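Local coordinates for uncharacterized protein (Pyrococcus abyssi, PDB 5IFF), which acts as the restriction DNA glycosylase R.PabI, which binds double-stranded DNA and probably excises adenine bases from it, at residues Lys11-Arg20 / Ala176-Val186; Lys133-Ile143 / Pro187-Ala197. The protein carries 2 engineered substitutions. All coordinates share one frame; numbering follows the deposited sequence.

Interaction 1: Lys11-Arg20 / Ala176-Val186. With nucleotides of chain C.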
loop_
_atom_site.group_PDB
_atom_site.type_symbol
_atom_site.label_atom_id
_atom_site.label_comp_id
_atom_site.label_asym_id
_atom_site.label_seq_id
_atom_site.Cartn_x
_atom_site.Cartn_y
_atom_site.Cartn_z
ATOM N N LYS A 11 -14.298 -0.533 -36.214
ATOM C CA LYS A 11 -13.280 0.290 -35.540
ATOM C C LYS A 11 -12.812 -0.359 -34.250
ATOM O O LYS A 11 -13.568 -1.078 -33.603
ATOM C CB LYS A 11 -13.819 1.696 -35.167
ATOM C CG LYS A 11 -14.508 2.393 -36.325
ATOM C CD LYS A 11 -14.979 3.785 -35.912
ATOM C CE LYS A 11 -15.808 4.396 -37.104
ATOM N NZ LYS A 11 -16.751 5.449 -36.598
ATOM N N ILE A 12 -11.581 -0.068 -33.866
ATOM C CA ILE A 12 -11.132 -0.470 -32.530
ATOM C C ILE A 12 -11.632 0.629 -31.578
ATOM O O ILE A 12 -11.419 1.809 -31.839
ATOM C CB ILE A 12 -9.612 -0.608 -32.444
ATOM C CG1 ILE A 12 -9.114 -1.700 -33.413
ATOM C CG2 ILE A 12 -9.149 -0.854 -30.982
ATOM C CD1 ILE A 12 -9.953 -2.968 -33.375
ATOM N N VAL A 13 -12.316 0.237 -30.506
ATOM C CA VAL A 13 -12.877 1.218 -29.570
ATOM C C VAL A 13 -12.315 0.960 -28.165
ATOM O O VAL A 13 -12.066 -0.212 -27.793
ATOM C CB VAL A 13 -14.409 1.126 -29.576
ATOM C CG1 VAL A 13 -14.993 2.027 -28.484
ATOM C CG2 VAL A 13 -14.979 1.510 -30.965
ATOM N N VAL A 14 -12.005 2.019 -27.425
ATOM C CA VAL A 14 -11.564 1.844 -26.030
ATOM C C VAL A 14 -12.476 2.608 -25.106
ATOM O O VAL A 14 -12.815 3.785 -25.374
ATOM C CB VAL A 14 -10.128 2.300 -25.830
ATOM C CG1 VAL A 14 -9.658 1.985 -24.386
ATOM C CG2 VAL A 14 -9.231 1.529 -26.775
ATOM N N ARG A 15 -12.915 1.957 -24.037
ATOM C CA ARG A 15 -13.718 2.695 -23.057
ATOM C C ARG A 15 -12.829 3.015 -21.838
ATOM O O ARG A 15 -12.107 2.134 -21.315
ATOM C CB ARG A 15 -14.964 1.905 -22.686
ATOM C CG ARG A 15 -15.943 1.806 -23.847
ATOM C CD ARG A 15 -17.210 1.084 -23.493
ATOM N NE ARG A 15 -18.298 1.314 -24.464
ATOM C CZ ARG A 15 -18.353 0.781 -25.676
ATOM N NH1 ARG A 15 -17.388 -0.028 -26.097
ATOM N NH2 ARG A 15 -19.382 1.047 -26.470
ATOM N N LEU A 16 -12.852 4.294 -21.453
ATOM C CA LEU A 16 -11.933 4.869 -20.485
ATOM C C LEU A 16 -12.669 5.573 -19.376
ATOM O O LEU A 16 -13.613 6.346 -19.633
ATOM C CB LEU A 16 -10.991 5.861 -21.180
ATOM C CG LEU A 16 -10.079 5.261 -22.261
ATOM C CD1 LEU A 16 -9.408 6.374 -22.972
ATOM C CD2 LEU A 16 -9.019 4.386 -21.617
ATOM N N PRO A 17 -12.245 5.320 -18.132
ATOM C CA PRO A 17 -12.775 6.031 -16.970
ATOM C C PRO A 17 -12.320 7.470 -16.985
ATOM O O PRO A 17 -11.174 7.803 -17.342
ATOM C CB PRO A 17 -12.157 5.295 -15.785
ATOM C CG PRO A 17 -10.841 4.804 -16.328
ATOM C CD PRO A 17 -11.106 4.449 -17.777
ATOM N N ILE A 18 -13.243 8.329 -16.608
ATOM C CA ILE A 18 -13.008 9.757 -16.589
ATOM C C ILE A 18 -12.903 10.319 -15.158
ATOM O O ILE A 18 -12.575 11.503 -14.968
ATOM C CB ILE A 18 -14.172 10.455 -17.368
ATOM C CG1 ILE A 18 -14.120 9.978 -18.788
ATOM C CG2 ILE A 18 -13.998 11.915 -17.480
ATOM C CD1 ILE A 18 -12.789 10.260 -19.377
ATOM N N THR A 19 -13.277 9.527 -14.166
ATOM C CA THR A 19 -13.468 10.096 -12.814
ATOM C C THR A 19 -12.627 9.479 -11.703
ATOM O O THR A 19 -12.617 9.990 -10.583
ATOM C CB THR A 19 -14.936 9.969 -12.322
ATOM O OG1 THR A 19 -15.288 8.581 -12.192
ATOM C CG2 THR A 19 -15.906 10.682 -13.270
ATOM N N ARG A 20 -11.964 8.362 -11.944
ATOM C CA ARG A 20 -11.251 7.791 -10.779
ATOM C C ARG A 20 -9.780 7.859 -11.062
ATOM O O ARG A 20 -9.207 6.861 -11.408
ATOM C CB ARG A 20 -11.674 6.348 -10.505
ATOM C CG ARG A 20 -13.145 6.166 -10.188
ATOM C CD ARG A 20 -13.346 5.818 -8.735
ATOM N NE ARG A 20 -14.308 4.732 -8.562
ATOM C CZ ARG A 20 -13.983 3.451 -8.396
ATOM N NH1 ARG A 20 -14.938 2.541 -8.240
ATOM N NH2 ARG A 20 -12.707 3.077 -8.377
ATOM N N ALA A 176 -19.434 15.056 -15.716
ATOM C CA ALA A 176 -19.212 13.595 -15.701
ATOM C C ALA A 176 -20.036 12.885 -14.601
ATOM O O ALA A 176 -20.085 13.334 -13.469
ATOM C CB ALA A 176 -17.746 13.298 -15.529
ATOM N N ARG A 177 -20.714 11.800 -14.962
ATOM C CA ARG A 177 -21.487 11.007 -14.001
ATOM C C ARG A 177 -20.533 10.259 -13.056
ATOM O O ARG A 177 -19.325 10.180 -13.311
ATOM C CB ARG A 177 -22.389 9.998 -14.727
ATOM C CG ARG A 177 -23.216 10.561 -15.877
ATOM C CD ARG A 177 -24.541 11.097 -15.370
ATOM N NE ARG A 177 -25.412 11.538 -16.462
ATOM C CZ ARG A 177 -26.724 11.735 -16.351
ATOM N NH1 ARG A 177 -27.339 11.528 -15.193
ATOM N NH2 ARG A 177 -27.421 12.130 -17.407
ATOM N N ARG A 178 -21.083 9.715 -11.974
ATOM C CA ARG A 178 -20.316 8.870 -11.069
ATOM C C ARG A 178 -19.775 7.652 -11.819
ATOM O O ARG A 178 -20.532 6.952 -12.490
ATOM C CB ARG A 178 -21.177 8.422 -9.889
ATOM C CG ARG A 178 -20.389 7.806 -8.736
ATOM C CD ARG A 178 -21.309 7.499 -7.567
ATOM N NE ARG A 178 -22.517 8.324 -7.611
ATOM C CZ ARG A 178 -22.611 9.553 -7.107
ATOM N NH1 ARG A 178 -21.564 10.116 -6.520
ATOM N NH2 ARG A 178 -23.753 10.225 -7.196
ATOM N N ASN A 179 -18.470 7.419 -11.725
ATOM C CA ASN A 179 -17.825 6.310 -12.445
ATOM C C ASN A 179 -18.055 6.364 -13.967
ATOM O O ASN A 179 -18.137 5.335 -14.642
ATOM C CB ASN A 179 -18.310 4.968 -11.894
ATOM C CG ASN A 179 -18.084 4.837 -10.397
ATOM O OD1 ASN A 179 -17.035 5.230 -9.883
ATOM N ND2 ASN A 179 -19.072 4.296 -9.688
ATOM N N GLU A 180 -18.156 7.572 -14.497
ATOM C CA GLU A 180 -18.380 7.732 -15.932
ATOM C C GLU A 180 -17.282 7.067 -16.748
ATOM O O GLU A 180 -16.097 7.224 -16.465
ATOM C CB GLU A 180 -18.477 9.212 -16.298
ATOM C CG GLU A 180 -18.508 9.454 -17.814
ATOM C CD GLU A 180 -19.733 10.228 -18.261
ATOM O OE1 GLU A 180 -20.386 10.816 -17.384
ATOM O OE2 GLU A 180 -20.027 10.219 -19.487
ATOM N N VAL A 181 -17.697 6.356 -17.793
ATOM C CA VAL A 181 -16.805 5.793 -18.767
ATOM C C VAL A 181 -17.109 6.377 -20.179
ATOM O O VAL A 181 -18.270 6.436 -20.569
ATOM C CB VAL A 181 -16.959 4.278 -18.752
ATOM C CG1 VAL A 181 -16.353 3.690 -19.961
ATOM C CG2 VAL A 181 -16.345 3.695 -17.426
ATOM N N VAL A 182 -16.089 6.851 -20.906
ATOM C CA VAL A 182 -16.323 7.437 -22.221
ATOM C C VAL A 182 -15.752 6.530 -23.285
ATOM O O VAL A 182 -14.989 5.603 -22.977
ATOM C CB VAL A 182 -15.707 8.838 -22.376
ATOM C CG1 VAL A 182 -16.382 9.813 -21.368
ATOM C CG2 VAL A 182 -14.180 8.756 -22.206
ATOM N N LYS A 183 -16.132 6.801 -24.527
ATOM C CA LYS A 183 -15.815 5.919 -25.645
ATOM C C LYS A 183 -14.907 6.667 -26.630
ATOM O O LYS A 183 -15.172 7.825 -26.985
ATOM C CB LYS A 183 -17.118 5.447 -26.309
ATOM C CG LYS A 183 -16.876 4.592 -27.538
ATOM C CD LYS A 183 -18.132 3.836 -28.001
ATOM C CE LYS A 183 -19.019 4.663 -28.913
ATOM N NZ LYS A 183 -19.987 3.767 -29.627
ATOM N N TYR A 184 -13.834 6.011 -27.054
ATOM C CA TYR A 184 -12.852 6.605 -27.938
ATOM C C TYR A 184 -12.533 5.672 -29.109
ATOM O O TYR A 184 -12.070 4.535 -28.896
ATOM C CB TYR A 184 -11.565 6.902 -27.144
ATOM C CG TYR A 184 -10.434 7.393 -28.007
ATOM C CD1 TYR A 184 -10.530 8.601 -28.685
ATOM C CD2 TYR A 184 -9.261 6.654 -28.132
ATOM C CE1 TYR A 184 -9.493 9.048 -29.508
ATOM C CE2 TYR A 184 -8.214 7.104 -28.943
ATOM C CZ TYR A 184 -8.329 8.306 -29.606
ATOM O OH TYR A 184 -7.284 8.733 -30.414
ATOM N N GLU A 185 -12.691 6.161 -30.340
ATOM C CA GLU A 185 -12.376 5.328 -31.496
ATOM C C GLU A 185 -10.894 5.497 -31.745
ATOM O O GLU A 185 -10.396 6.621 -31.843
ATOM C CB GLU A 185 -13.226 5.729 -32.717
ATOM C CG GLU A 185 -14.743 5.702 -32.411
ATOM C CD GLU A 185 -15.658 6.158 -33.582
ATOM O OE1 GLU A 185 -15.185 6.896 -34.464
ATOM O OE2 GLU A 185 -16.844 5.752 -33.611
ATOM N N VAL A 186 -10.172 4.383 -31.806
ATOM C CA VAL A 186 -8.718 4.452 -31.904
ATOM C C VAL A 186 -8.361 4.574 -33.367
ATOM O O VAL A 186 -8.662 3.676 -34.130
ATOM C CB VAL A 186 -8.034 3.177 -31.308
ATOM C CG1 VAL A 186 -6.465 3.268 -31.440
ATOM C CG2 VAL A 186 -8.457 2.986 -29.840
ATOM P P DC C 14 -13.645 2.401 -4.152
ATOM O OP1 DC C 14 -14.570 1.267 -4.201
ATOM O OP2 DC C 14 -13.622 3.487 -5.172
ATOM O "O5'" DC C 14 -13.814 3.189 -2.781
ATOM C "C5'" DC C 14 -13.632 2.512 -1.555
ATOM C "C4'" DC C 14 -13.182 3.486 -0.474
ATOM O "O4'" DC C 14 -11.913 4.038 -0.830
ATOM C "C3'" DC C 14 -14.072 4.711 -0.264
ATOM O "O3'" DC C 14 -14.976 4.473 0.794
ATOM C "C2'" DC C 14 -13.077 5.816 0.115
ATOM C "C1'" DC C 14 -11.710 5.130 -0.009
ATOM N N1 DC C 14 -10.666 6.031 -0.584
ATOM C C2 DC C 14 -9.796 6.664 0.303
ATOM O O2 DC C 14 -9.899 6.408 1.510
ATOM N N3 DC C 14 -8.880 7.541 -0.175
ATOM C C4 DC C 14 -8.802 7.775 -1.460
ATOM N N4 DC C 14 -7.852 8.626 -1.862
ATOM C C5 DC C 14 -9.697 7.138 -2.417
ATOM C C6 DC C 14 -10.608 6.288 -1.936
HETATM O O HOH W 1 -9.659 1.605 -35.371
HETATM O O HOH W 2 -14.817 6.890 -14.122
#
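V182 faces L16 in an antiparallel hydrogen-bonded pair. V182 N gives its bond to L16 O at 2.8 Å, and L16 N gives one back to V182 O at 2.9 Å. The V182 methyls press on I18, whose side chain crosses at about a right angle. The contact is tight: I18 CG1 lies 3.4 Å from V182 CG1.

At the other end of the strands, the carboxylate of E185 receives K11. Both side chains are extended beyond CG, and NZ of K11 lies 3.0 Å from each of OE1 and OE2 of E185. The two bonds are weak and form a salt bridge.

T19 lies beyond the paired strands. Its OG1 is 2.6 Å from a water that donates to E180 O. The same E180 O accepts I18 N. OG1 of T19 sits between the backbone N and the carbonyl carbon (chi1 64°). This leaves CG2 anti to the carbonyl carbon, 3.5 Å from R177 O and also against A176 CB.

Next to it, R20 NE bonds N179 OD1 at 3.1 Å. One face of the R20 guanidinium meets a phosphate oxygen of DC14 of chain C, with OP2 over its centre.

This is antiparallel pairing in a three-stranded sheet: 11-17 is the middle strand, between 4-8 and 181-186.

Interaction 2: Lys133-Ile143 / Pro187-Ala197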
loop_
_atom_site.group_PDB
_atom_site.type_symbol
_atom_site.label_atom_id
_atom_site.label_comp_id
_atom_site.label_asym_id
_atom_site.label_seq_id
_atom_site.Cartn_x
_atom_site.Cartn_y
_atom_site.Cartn_z
ATOM N N LYS A 133 5.147 13.393 -29.828
ATOM C CA LYS A 133 4.644 13.566 -31.206
ATOM C C LYS A 133 3.177 13.927 -31.133
ATOM O O LYS A 133 2.450 13.383 -30.285
ATOM C CB LYS A 133 4.835 12.259 -32.026
ATOM C CG LYS A 133 4.496 12.408 -33.523
ATOM C CD LYS A 133 4.715 11.065 -34.253
ATOM C CE LYS A 133 6.193 10.725 -34.414
ATOM N NZ LYS A 133 6.427 9.785 -35.577
ATOM N N GLU A 134 2.713 14.792 -32.024
ATOM C CA GLU A 134 1.301 15.172 -32.011
ATOM C C GLU A 134 0.622 14.702 -33.290
ATOM O O GLU A 134 1.160 14.909 -34.370
ATOM C CB GLU A 134 1.135 16.695 -31.859
ATOM C CG GLU A 134 -0.330 17.093 -31.914
ATOM C CD GLU A 134 -0.565 18.629 -31.887
ATOM O OE1 GLU A 134 0.360 19.387 -31.514
ATOM O OE2 GLU A 134 -1.688 19.046 -32.237
ATOM N N LEU A 135 -0.549 14.076 -33.169
ATOM C CA LEU A 135 -1.326 13.670 -34.351
ATOM C C LEU A 135 -2.197 14.813 -34.874
ATOM O O LEU A 135 -2.555 15.702 -34.108
ATOM C CB LEU A 135 -2.226 12.477 -34.014
ATOM C CG LEU A 135 -1.620 11.132 -33.559
ATOM C CD1 LEU A 135 -2.714 10.051 -33.567
ATOM C CD2 LEU A 135 -0.426 10.709 -34.403
ATOM N N PRO A 136 -2.573 14.782 -36.174
ATOM C CA PRO A 136 -3.401 15.872 -36.706
ATOM C C PRO A 136 -4.704 16.007 -35.914
ATOM O O PRO A 136 -5.152 17.124 -35.720
ATOM C CB PRO A 136 -3.655 15.465 -38.174
ATOM C CG PRO A 136 -2.539 14.469 -38.498
ATOM C CD PRO A 136 -2.217 13.772 -37.188
ATOM N N SER A 137 -5.252 14.907 -35.390
ATOM C CA SER A 137 -6.532 15.024 -34.688
ATOM C C SER A 137 -6.392 15.455 -33.192
ATOM O O SER A 137 -7.386 15.562 -32.466
ATOM C CB SER A 137 -7.297 13.712 -34.815
ATOM O OG SER A 137 -6.456 12.581 -34.558
ATOM N N GLY A 138 -5.161 15.720 -32.750
ATOM C CA GLY A 138 -4.924 16.377 -31.457
ATOM C C GLY A 138 -4.284 15.490 -30.386
ATOM O O GLY A 138 -3.817 15.996 -29.331
ATOM N N GLU A 139 -4.239 14.177 -30.633
ATOM C CA GLU A 139 -3.673 13.252 -29.641
ATOM C C GLU A 139 -2.170 13.490 -29.530
ATOM O O GLU A 139 -1.542 13.823 -30.526
ATOM C CB GLU A 139 -3.948 11.769 -29.989
ATOM C CG GLU A 139 -5.414 11.329 -29.867
ATOM C CD GLU A 139 -6.236 11.613 -31.147
ATOM O OE1 GLU A 139 -5.712 12.225 -32.121
ATOM O OE2 GLU A 139 -7.417 11.232 -31.174
ATOM N N PHE A 140 -1.608 13.313 -28.324
ATOM C CA PHE A 140 -0.160 13.414 -28.112
ATOM C C PHE A 140 0.349 12.036 -27.766
ATOM O O PHE A 140 -0.306 11.320 -27.015
ATOM C CB PHE A 140 0.192 14.361 -26.942
ATOM C CG PHE A 140 -0.085 15.814 -27.228
ATOM C CD1 PHE A 140 0.548 16.448 -28.284
ATOM C CD2 PHE A 140 -0.950 16.556 -26.428
ATOM C CE1 PHE A 140 0.323 17.797 -28.545
ATOM C CE2 PHE A 140 -1.182 17.901 -26.703
ATOM C CZ PHE A 140 -0.555 18.514 -27.755
ATOM N N ILE A 141 1.523 11.686 -28.261
ATOM C CA ILE A 141 2.186 10.448 -27.803
ATOM C C ILE A 141 3.477 10.891 -27.182
ATOM O O ILE A 141 4.259 11.563 -27.856
ATOM C CB ILE A 141 2.483 9.479 -28.936
ATOM C CG1 ILE A 141 1.187 8.971 -29.556
ATOM C CG2 ILE A 141 3.402 8.266 -28.419
ATOM C CD1 ILE A 141 0.834 9.710 -30.897
ATOM N N GLY A 142 3.676 10.584 -25.895
ATOM C CA GLY A 142 4.861 11.040 -25.191
ATOM C C GLY A 142 5.696 9.873 -24.603
ATOM O O GLY A 142 5.142 8.846 -24.227
ATOM N N ILE A 143 7.012 10.069 -24.470
ATOM C CA ILE A 143 7.857 9.081 -23.798
ATOM C C ILE A 143 8.709 9.800 -22.769
ATOM O O ILE A 143 9.344 10.809 -23.058
ATOM C CB ILE A 143 8.762 8.313 -24.774
ATOM C CG1 ILE A 143 7.974 7.975 -26.057
ATOM C CG2 ILE A 143 9.360 7.022 -24.098
ATOM C CD1 ILE A 143 8.843 7.755 -27.277
ATOM N N PRO A 187 -7.711 5.682 -33.758
ATOM C CA PRO A 187 -7.248 5.851 -35.130
ATOM C C PRO A 187 -6.111 4.858 -35.448
ATOM O O PRO A 187 -5.252 4.658 -34.583
ATOM C CB PRO A 187 -6.735 7.293 -35.145
ATOM C CG PRO A 187 -7.237 7.926 -33.861
ATOM C CD PRO A 187 -7.236 6.771 -32.911
ATOM N N VAL A 188 -6.074 4.273 -36.657
ATOM C CA VAL A 188 -4.892 3.460 -36.990
ATOM C C VAL A 188 -3.555 4.159 -36.800
ATOM O O VAL A 188 -2.621 3.521 -36.375
ATOM C CB VAL A 188 -4.867 2.960 -38.453
ATOM C CG1 VAL A 188 -3.905 1.832 -38.553
ATOM C CG2 VAL A 188 -6.166 2.451 -38.860
ATOM N N ASP A 189 -3.439 5.450 -37.129
ATOM C CA ASP A 189 -2.137 6.094 -37.002
ATOM C C ASP A 189 -1.684 6.190 -35.529
ATOM O O ASP A 189 -0.491 6.252 -35.250
ATOM C CB ASP A 189 -2.123 7.484 -37.657
ATOM C CG ASP A 189 -3.160 8.418 -37.083
ATOM O OD1 ASP A 189 -3.992 7.962 -36.282
ATOM O OD2 ASP A 189 -3.163 9.611 -37.452
ATOM N N LEU A 190 -2.633 6.203 -34.605
ATOM C CA LEU A 190 -2.289 6.255 -33.198
ATOM C C LEU A 190 -1.651 4.908 -32.789
ATOM O O LEU A 190 -0.778 4.855 -31.971
ATOM C CB LEU A 190 -3.498 6.474 -32.326
ATOM C CG LEU A 190 -3.214 6.465 -30.826
ATOM C CD1 LEU A 190 -2.204 7.540 -30.456
ATOM C CD2 LEU A 190 -4.534 6.620 -29.977
ATOM N N MET A 191 -2.205 3.822 -33.281
ATOM C CA MET A 191 -1.659 2.507 -32.957
ATOM C C MET A 191 -0.273 2.397 -33.557
ATOM O O MET A 191 0.638 1.867 -32.898
ATOM C CB MET A 191 -2.557 1.377 -33.503
ATOM C CG MET A 191 -3.882 1.181 -32.680
ATOM S SD MET A 191 -4.938 -0.156 -33.340
ATOM C CE MET A 191 -5.935 0.792 -34.554
ATOM N N LYS A 192 -0.119 2.882 -34.784
ATOM C CA LYS A 192 1.209 2.880 -35.382
ATOM C C LYS A 192 2.220 3.682 -34.560
ATOM O O LYS A 192 3.327 3.221 -34.292
ATOM C CB LYS A 192 1.164 3.440 -36.771
ATOM C CG LYS A 192 0.338 2.564 -37.737
ATOM C CD LYS A 192 0.341 3.275 -39.124
ATOM C CE LYS A 192 -0.470 2.550 -40.194
ATOM N NZ LYS A 192 -0.684 3.436 -41.438
ATOM N N GLU A 193 1.835 4.896 -34.184
ATOM C CA GLU A 193 2.781 5.747 -33.457
ATOM C C GLU A 193 3.060 5.293 -32.054
ATOM O O GLU A 193 4.145 5.594 -31.556
ATOM C CB GLU A 193 2.292 7.214 -33.451
ATOM C CG GLU A 193 2.247 7.867 -34.862
ATOM C CD GLU A 193 3.615 7.922 -35.550
ATOM O OE1 GLU A 193 4.658 7.909 -34.865
ATOM O OE2 GLU A 193 3.668 7.997 -36.788
ATOM N N LEU A 194 2.103 4.627 -31.387
ATOM C CA LEU A 194 2.337 4.096 -30.073
ATOM C C LEU A 194 3.347 2.908 -30.164
ATOM O O LEU A 194 4.226 2.767 -29.302
ATOM C CB LEU A 194 1.029 3.634 -29.397
ATOM C CG LEU A 194 0.195 4.808 -28.803
ATOM C CD1 LEU A 194 -1.215 4.259 -28.412
ATOM C CD2 LEU A 194 0.982 5.385 -27.576
ATOM N N LEU A 195 3.263 2.120 -31.260
ATOM C CA LEU A 195 4.223 1.023 -31.479
ATOM C C LEU A 195 5.568 1.628 -31.735
ATOM O O LEU A 195 6.541 1.190 -31.157
ATOM C CB LEU A 195 3.800 0.133 -32.677
ATOM C CG LEU A 195 2.557 -0.710 -32.330
ATOM C CD1 LEU A 195 1.947 -1.234 -33.682
ATOM C CD2 LEU A 195 2.853 -1.903 -31.366
ATOM N N LYS A 196 5.612 2.681 -32.549
ATOM C CA LYS A 196 6.891 3.356 -32.812
ATOM C C LYS A 196 7.471 3.981 -31.556
ATOM O O LYS A 196 8.710 3.975 -31.370
ATOM C CB LYS A 196 6.736 4.411 -33.868
ATOM C CG LYS A 196 6.509 3.772 -35.276
ATOM C CD LYS A 196 6.103 4.831 -36.314
ATOM C CE LYS A 196 7.263 5.717 -36.633
ATOM N NZ LYS A 196 7.055 6.356 -37.970
ATOM N N ALA A 197 6.596 4.523 -30.706
ATOM C CA ALA A 197 7.054 5.062 -29.410
ATOM C C ALA A 197 7.779 3.982 -28.575
ATOM O O ALA A 197 8.874 4.213 -28.038
ATOM C CB ALA A 197 5.862 5.666 -28.621
HETATM O O HOH W 3 -4.851 11.772 -36.582
#
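K133 reaches across to E193, and its NZ bonds E193 OE1 at 2.7 Å. The two side chains cross at about a right angle. K133 CG is anti to the backbone N, and the chain then bends at chi3 (-72°), which carries NZ over the E193 carboxylate, 42° out of its plane. K196 NZ makes a long salt bridge to E193 OE2 at 3.9 Å, which completes a three-residue network. K133 NZ and K196 NZ are 4.2 Å apart.

Beside this pair the contact is mostly apolar. L135 sets CD1 on the backbone of L190, 3.8 Å from CA, while its CD2 touches E193 CG. I141 lies over L190, E193, L194 and A197. Its CD1 meets L190 CD1 and E193 CB. Its CG2 meets L194 CD2 and lies 3.6 Å from A197 CB. I143 CD1 also packs on A197.

The next shell fixes the hairpin. K133 and I141 exchange backbone bonds, and a type I turn runs from L135 to G138. S137 OG donates to the syn lone pair of E139 OE1 at 2.6 Å. A water donates to both S137 OG and D189 OD2; it links the turn to D189, which is poorly ordered. L194 packs on V158 and I60, residues of the adenine site. F121 of the second subunit makes a cation-pi contact with K133.

Putting an alanine here in place of E193 would remove the carboxylate, and K133 would probably lose its salt-bridge mate, K196 its long, weaker one and L135 CD2 its contact with CG. The chemistry implies two layers: a hydrophobic seam holds helix to hairpin, and a carboxylate between two lysines probably offsets their charge at the contact with the second subunit.

In the fold
The centres of the two interactions lie 18 Å apart. Along the chain their segments alternate: 11-20, 133-143, 176-186, then 187-197. Strand 181-186 of interaction 1 leads straight into helix 188-201 of interaction 2. The first contact belongs to the three-stranded sheet. The second sets the helix against a hairpin of the larger antiparallel sheet. They also touch: Y184 OH is 2.6 Å from E139 OE2, a probable hydrogen bond, and V186 CG1 packs on M191 CG. The strand and helix form one of the links between the two sheets. Interaction 1 meets bound DNA at R20. L194 of interaction 2 comes nearer to adenine-site residues than V14 of interaction 1; no adenine is bound to this chain.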